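Local coordinates for transferrin (Manduca sexta, PDB 6WB6), which binds a single ferric ion together with a carbonate anion and transports iron as a secreted, glycosylated insect protein, at residues Q107-R112 with S156-K161; V73-Y78 with P288-V293. All coordinates share one frame; numbering follows the deposited sequence.

Both contacts lie in the iron-binding half of the chain, within the first transferrin-like repeat. The centres of contact 1 and contact 2 are about 44 Å apart. The nearest atoms of contact 1 and contact 2 are about 27 Å apart, so the two do not touch. Along the chain V73-Y78 precedes both segments of contact 1, and P288-V293 follows them. Contact 1 is therefore nested inside the loop that contact 2 closes. Contact 2 sets helix 286-300 against the antiparallel sheet that contains strand 72-79. Contact 1 lies beside the mixed sheet, at the end of helix 147-158. The two sheets probably belong to the two subdomains of a transferrin lobe, between which the iron is held.

Contact 1 (Q107-R112 with S156-K161); sequences QLKGLR and STFFAK
A type II turn from L108 to L111 leads into strand 112-114 of the mixed sheet, and here it meets the end of helix 147-158, where F158 and F159 carry much of the contact. K109 lies over one face of the F158 ring. Its CA is 3.7 Å from the ring centroid and 16° off the ring normal, a CH-pi contact. K109 CB comes to 3.4 Å from F158 CE1. F158 CG stands anti to the backbone N (chi1 -174°); the ring attached there meets K109 with one face. The helix-end carbonyl is used as well. G110 N donates to F158 O at 2.6 Å, a nearly straight bond. One water links the same F158 O to K109 NZ, donating to the oxygen and accepting from the ammonium group. The F159 ring has L108 O and L111 O near its plane at the edge, with L108 O 3.5 Å from F159 CE1. A160 N then donates to L111 O at 2.9 Å from above the carbonyl plane. Beyond it, R112 CA makes a CH...O contact with K161 O. The guanidinium end of R112 leaves the contact, and its NE bonds to N215 O. L108 and F159 also touch L131 of helix 121-131, and F158 meets F137. The two crossing bonds tie the turn to F158 at the end of the helix and to A160 just after it. F158 O accepts from both G110 N and the water. The bridging water would probably let the lysine charge polarise that oxygen.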
loop_
_atom_site.group_PDB
_atom_site.type_symbol
_atom_site.label_atom_id
_atom_site.label_comp_id
_atom_site.label_asym_id
_atom_site.label_seq_id
_atom_site.Cartn_x
_atom_site.Cartn_y
_atom_site.Cartn_z
ATOM N N GLN A 107 2.309 -26.444 -24.241
ATOM C CA GLN A 107 3.432 -26.098 -25.089
ATOM C C GLN A 107 3.797 -24.631 -25.016
ATOM O O GLN A 107 4.679 -24.187 -25.756
ATOM C CB GLN A 107 3.112 -26.518 -26.518
ATOM C CG GLN A 107 3.088 -28.053 -26.648
ATOM C CD GLN A 107 2.239 -28.531 -27.789
ATOM O OE1 GLN A 107 2.093 -27.848 -28.794
ATOM N NE2 GLN A 107 1.659 -29.714 -27.638
ATOM N N LEU A 108 3.155 -23.864 -24.134
ATOM C CA LEU A 108 3.665 -22.532 -23.850
ATOM C C LEU A 108 4.967 -22.615 -23.080
ATOM O O LEU A 108 5.713 -21.629 -23.031
ATOM C CB LEU A 108 2.629 -21.704 -23.078
ATOM C CG LEU A 108 1.417 -21.264 -23.927
ATOM C CD1 LEU A 108 0.406 -20.505 -23.089
ATOM C CD2 LEU A 108 1.852 -20.427 -25.153
ATOM N N LYS A 109 5.265 -23.789 -22.532
ATOM C CA LYS A 109 6.483 -23.985 -21.758
ATOM C C LYS A 109 7.692 -23.778 -22.648
ATOM O O LYS A 109 7.721 -24.229 -23.791
ATOM C CB LYS A 109 6.539 -25.397 -21.162
ATOM C CG LYS A 109 7.848 -25.695 -20.374
ATOM C CD LYS A 109 7.887 -27.150 -19.887
ATOM C CE LYS A 109 8.400 -27.309 -18.424
ATOM N NZ LYS A 109 9.782 -26.775 -18.188
ATOM N N GLY A 110 8.701 -23.113 -22.106
ATOM C CA GLY A 110 9.911 -22.882 -22.831
ATOM C C GLY A 110 9.845 -21.750 -23.828
ATOM O O GLY A 110 10.861 -21.457 -24.471
ATOM N N LEU A 111 8.704 -21.090 -23.967
ATOM C CA LEU A 111 8.594 -20.005 -24.927
ATOM C C LEU A 111 9.144 -18.709 -24.343
ATOM O O LEU A 111 9.229 -18.534 -23.124
ATOM C CB LEU A 111 7.149 -19.795 -25.350
ATOM C CG LEU A 111 6.456 -20.910 -26.118
ATOM C CD1 LEU A 111 5.066 -20.417 -26.473
ATOM C CD2 LEU A 111 7.185 -21.300 -27.347
ATOM N N ARG A 112 9.536 -17.800 -25.235
ATOM C CA ARG A 112 9.814 -16.426 -24.858
ATOM C C ARG A 112 8.502 -15.643 -24.827
ATOM O O ARG A 112 7.857 -15.465 -25.867
ATOM C CB ARG A 112 10.801 -15.802 -25.835
ATOM C CG ARG A 112 12.097 -16.585 -26.034
ATOM C CD ARG A 112 13.018 -15.790 -26.945
ATOM N NE ARG A 112 12.499 -15.787 -28.308
ATOM C CZ ARG A 112 12.638 -16.803 -29.148
ATOM N NH1 ARG A 112 13.309 -17.879 -28.760
ATOM N NH2 ARG A 112 12.121 -16.737 -30.367
ATOM N N SER A 156 9.761 -17.688 -14.393
ATOM C CA SER A 156 11.119 -17.713 -14.952
ATOM C C SER A 156 11.621 -19.122 -15.224
ATOM O O SER A 156 12.585 -19.290 -15.977
ATOM C CB SER A 156 12.110 -17.033 -14.021
ATOM O OG SER A 156 12.208 -17.752 -12.827
ATOM N N THR A 157 10.997 -20.121 -14.613
ATOM C CA THR A 157 11.270 -21.530 -14.864
ATOM C C THR A 157 10.412 -22.122 -15.982
ATOM O O THR A 157 10.813 -23.117 -16.590
ATOM C CB THR A 157 11.031 -22.309 -13.560
ATOM O OG1 THR A 157 12.120 -22.053 -12.670
ATOM C CG2 THR A 157 10.878 -23.801 -13.795
ATOM N N PHE A 158 9.245 -21.551 -16.263
ATOM C CA PHE A 158 8.365 -22.106 -17.289
ATOM C C PHE A 158 8.675 -21.495 -18.650
ATOM O O PHE A 158 8.800 -22.201 -19.653
ATOM C CB PHE A 158 6.909 -21.849 -16.897
ATOM C CG PHE A 158 5.871 -22.501 -17.799
ATOM C CD1 PHE A 158 5.621 -23.864 -17.751
ATOM C CD2 PHE A 158 5.090 -21.735 -18.628
ATOM C CE1 PHE A 158 4.640 -24.437 -18.537
ATOM C CE2 PHE A 158 4.097 -22.313 -19.412
ATOM C CZ PHE A 158 3.879 -23.654 -19.366
ATOM N N PHE A 159 8.781 -20.180 -18.698
ATOM C CA PHE A 159 9.157 -19.493 -19.913
ATOM C C PHE A 159 10.676 -19.413 -19.987
ATOM O O PHE A 159 11.367 -19.387 -18.966
ATOM C CB PHE A 159 8.505 -18.104 -19.957
ATOM C CG PHE A 159 6.977 -18.150 -19.961
ATOM C CD1 PHE A 159 6.294 -18.818 -20.968
ATOM C CD2 PHE A 159 6.242 -17.535 -18.973
ATOM C CE1 PHE A 159 4.895 -18.874 -20.984
ATOM C CE2 PHE A 159 4.851 -17.580 -18.981
ATOM C CZ PHE A 159 4.177 -18.243 -19.998
ATOM N N ALA A 160 11.188 -19.475 -21.212
ATOM C CA ALA A 160 12.621 -19.329 -21.436
ATOM C C ALA A 160 13.072 -17.931 -21.079
ATOM O O ALA A 160 14.071 -17.738 -20.384
ATOM C CB ALA A 160 12.950 -19.620 -22.905
ATOM N N LYS A 161 12.360 -16.942 -21.592
ATOM C CA LYS A 161 12.602 -15.551 -21.296
ATOM C C LYS A 161 11.245 -14.874 -21.270
ATOM O O LYS A 161 10.272 -15.388 -21.831
ATOM C CB LYS A 161 13.501 -14.885 -22.348
ATOM C CG LYS A 161 14.844 -15.505 -22.548
ATOM C CD LYS A 161 15.690 -14.642 -23.500
ATOM C CE LYS A 161 17.158 -15.019 -23.420
ATOM N NZ LYS A 161 17.907 -14.456 -24.565
HETATM O O HOH W 1 10.865 -24.480 -19.723
#

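Contact 2 (V73-Y78 with P288-V293); sequences VVFQEY and PLREKV
R290 CG lies anti to its own carbonyl carbon, and the arginine chain, bent at chi3, reaches strand 72-79 at F75 O. F75 CB points toward the helix, and CG sits between the backbone N and the carbonyl carbon (chi1 65°). The guanidinium grips F75 O side-on with two nitrogens. R290 NE donates at 3.2 Å, lying in the carbonyl plane. R290 NH2 donates to the same F75 O at 3.1 Å, tilted from that plane. The oxygen is close to the guanidinium plane in both bonds. The Q76 amide is turned 17° from the guanidinium plane, and Q76 NE2 is 3.5 Å from R290 CG. This amide nitrogen bonds to D323 OD1 of strand 320-327, which also makes a long, weak ion pair with R290 NE. Q76 OE1 lies 3.6 Å from R290 CA and has no polar partner in the model, although the contact buries it. An alanine at R290 would probably leave F75 O without both of its guanidinium donors and open a gap beside the Q76 amide. Apolar contacts flank the arginine. F75 CZ meets L289 CD2 at 3.7 Å, the two side chains crossing at about a right angle. V293 CG1 comes to the edge of the Y78 ring, 3.9 Å from the OH, and that hydroxyl bonds to L312 O. The axes of segments 73-78 and 288-293 approach to 9.8 Å, their N-to-C directions 27° apart. Y78 lies about 7 Å, side chain to side chain, from D57, a predicted iron ligand. This is a helix packed on one face of an antiparallel sheet, whose strand 72-79 lies between strands 275-279 and 320-327 in a transferrin lobe.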
loop_
_atom_site.group_PDB
_atom_site.type_symbol
_atom_site.label_atom_id
_atom_site.label_comp_id
_atom_site.label_asym_id
_atom_site.label_seq_id
_atom_site.Cartn_x
_atom_site.Cartn_y
_atom_site.Cartn_z
ATOM N N VAL A 73 -26.964 -7.030 -5.601
ATOM C CA VAL A 73 -27.261 -7.198 -7.017
ATOM C C VAL A 73 -26.449 -6.170 -7.778
ATOM O O VAL A 73 -26.493 -4.980 -7.458
ATOM C CB VAL A 73 -28.764 -7.026 -7.318
ATOM C CG1 VAL A 73 -29.247 -5.633 -6.890
ATOM C CG2 VAL A 73 -29.030 -7.240 -8.790
ATOM N N VAL A 74 -25.666 -6.626 -8.746
ATOM C CA VAL A 74 -25.026 -5.711 -9.685
ATOM C C VAL A 74 -26.068 -5.331 -10.724
ATOM O O VAL A 74 -26.399 -6.135 -11.591
ATOM C CB VAL A 74 -23.787 -6.330 -10.335
ATOM C CG1 VAL A 74 -23.248 -5.396 -11.421
ATOM C CG2 VAL A 74 -22.723 -6.599 -9.252
ATOM N N PHE A 75 -26.583 -4.098 -10.639
ATOM C CA PHE A 75 -27.656 -3.647 -11.516
ATOM C C PHE A 75 -27.191 -2.622 -12.537
ATOM O O PHE A 75 -28.011 -2.131 -13.312
ATOM C CB PHE A 75 -28.816 -3.062 -10.687
ATOM C CG PHE A 75 -28.452 -1.812 -9.942
ATOM C CD1 PHE A 75 -28.597 -0.573 -10.530
ATOM C CD2 PHE A 75 -27.953 -1.882 -8.647
ATOM C CE1 PHE A 75 -28.266 0.567 -9.854
ATOM C CE2 PHE A 75 -27.605 -0.733 -7.966
ATOM C CZ PHE A 75 -27.771 0.493 -8.576
ATOM N N GLN A 76 -25.911 -2.272 -12.547
ATOM C CA GLN A 76 -25.412 -1.250 -13.458
ATOM C C GLN A 76 -23.964 -1.524 -13.828
ATOM O O GLN A 76 -23.133 -1.768 -12.943
ATOM C CB GLN A 76 -25.523 0.138 -12.824
ATOM C CG GLN A 76 -25.489 1.260 -13.827
ATOM C CD GLN A 76 -26.869 1.642 -14.236
ATOM O OE1 GLN A 76 -27.331 2.744 -13.940
ATOM N NE2 GLN A 76 -27.563 0.721 -14.891
ATOM N N GLU A 77 -23.666 -1.459 -15.123
ATOM C CA GLU A 77 -22.301 -1.581 -15.627
ATOM C C GLU A 77 -21.836 -0.244 -16.183
ATOM O O GLU A 77 -22.573 0.431 -16.913
ATOM C CB GLU A 77 -22.193 -2.646 -16.724
ATOM C CG GLU A 77 -22.256 -4.062 -16.224
ATOM C CD GLU A 77 -22.304 -5.062 -17.353
ATOM O OE1 GLU A 77 -23.006 -6.072 -17.214
ATOM O OE2 GLU A 77 -21.657 -4.827 -18.393
ATOM N N TYR A 78 -20.622 0.133 -15.825
ATOM C CA TYR A 78 -19.920 1.250 -16.444
ATOM C C TYR A 78 -19.049 0.731 -17.585
ATOM O O TYR A 78 -18.146 -0.088 -17.367
ATOM C CB TYR A 78 -19.053 1.966 -15.411
ATOM C CG TYR A 78 -19.805 2.694 -14.315
ATOM C CD1 TYR A 78 -21.170 2.955 -14.428
ATOM C CD2 TYR A 78 -19.146 3.119 -13.168
ATOM C CE1 TYR A 78 -21.853 3.629 -13.432
ATOM C CE2 TYR A 78 -19.818 3.801 -12.164
ATOM C CZ TYR A 78 -21.170 4.045 -12.297
ATOM O OH TYR A 78 -21.857 4.721 -11.311
ATOM N N PRO A 288 -35.977 3.983 -12.395
ATOM C CA PRO A 288 -35.764 5.430 -12.174
ATOM C C PRO A 288 -34.343 5.770 -11.755
ATOM O O PRO A 288 -33.782 6.783 -12.195
ATOM C CB PRO A 288 -36.772 5.780 -11.074
ATOM C CG PRO A 288 -37.647 4.570 -10.904
ATOM C CD PRO A 288 -36.881 3.389 -11.400
ATOM N N LEU A 289 -33.744 4.944 -10.894
ATOM C CA LEU A 289 -32.358 5.163 -10.508
ATOM C C LEU A 289 -31.427 5.094 -11.713
ATOM O O LEU A 289 -30.506 5.908 -11.844
ATOM C CB LEU A 289 -31.944 4.124 -9.463
ATOM C CG LEU A 289 -30.534 4.265 -8.912
ATOM C CD1 LEU A 289 -30.335 5.635 -8.305
ATOM C CD2 LEU A 289 -30.243 3.157 -7.906
ATOM N N ARG A 290 -31.622 4.101 -12.579
ATOM C CA ARG A 290 -30.704 3.906 -13.701
ATOM C C ARG A 290 -30.708 5.117 -14.623
ATOM O O ARG A 290 -29.668 5.503 -15.187
ATOM C CB ARG A 290 -31.099 2.660 -14.483
ATOM C CG ARG A 290 -30.861 1.335 -13.760
ATOM C CD ARG A 290 -31.592 0.186 -14.468
ATOM N NE ARG A 290 -30.827 -1.058 -14.463
ATOM C CZ ARG A 290 -31.338 -2.256 -14.729
ATOM N NH1 ARG A 290 -32.628 -2.384 -15.011
ATOM N NH2 ARG A 290 -30.557 -3.334 -14.703
ATOM N N GLU A 291 -31.880 5.724 -14.779
ATOM C CA GLU A 291 -32.033 6.935 -15.569
ATOM C C GLU A 291 -31.332 8.108 -14.902
ATOM O O GLU A 291 -30.751 8.964 -15.582
ATOM C CB GLU A 291 -33.541 7.177 -15.758
ATOM C CG GLU A 291 -34.015 8.544 -16.268
ATOM C CD GLU A 291 -35.364 8.958 -15.601
ATOM O OE1 GLU A 291 -35.543 8.712 -14.378
ATOM O OE2 GLU A 291 -36.244 9.506 -16.291
ATOM N N LYS A 292 -31.384 8.168 -13.574
ATOM C CA LYS A 292 -30.689 9.221 -12.846
ATOM C C LYS A 292 -29.174 9.111 -13.002
ATOM O O LYS A 292 -28.496 10.095 -13.312
ATOM C CB LYS A 292 -31.067 9.168 -11.371
ATOM C CG LYS A 292 -30.371 10.219 -10.553
ATOM C CD LYS A 292 -31.018 11.577 -10.687
ATOM C CE LYS A 292 -30.259 12.567 -9.850
ATOM N NZ LYS A 292 -30.742 13.934 -10.012
ATOM N N VAL A 293 -28.615 7.937 -12.733
ATOM C CA VAL A 293 -27.170 7.760 -12.873
ATOM C C VAL A 293 -26.729 8.043 -14.308
ATOM O O VAL A 293 -25.747 8.755 -14.546
ATOM C CB VAL A 293 -26.765 6.348 -12.415
ATOM C CG1 VAL A 293 -25.269 6.138 -12.616
ATOM C CG2 VAL A 293 -27.122 6.184 -10.956
#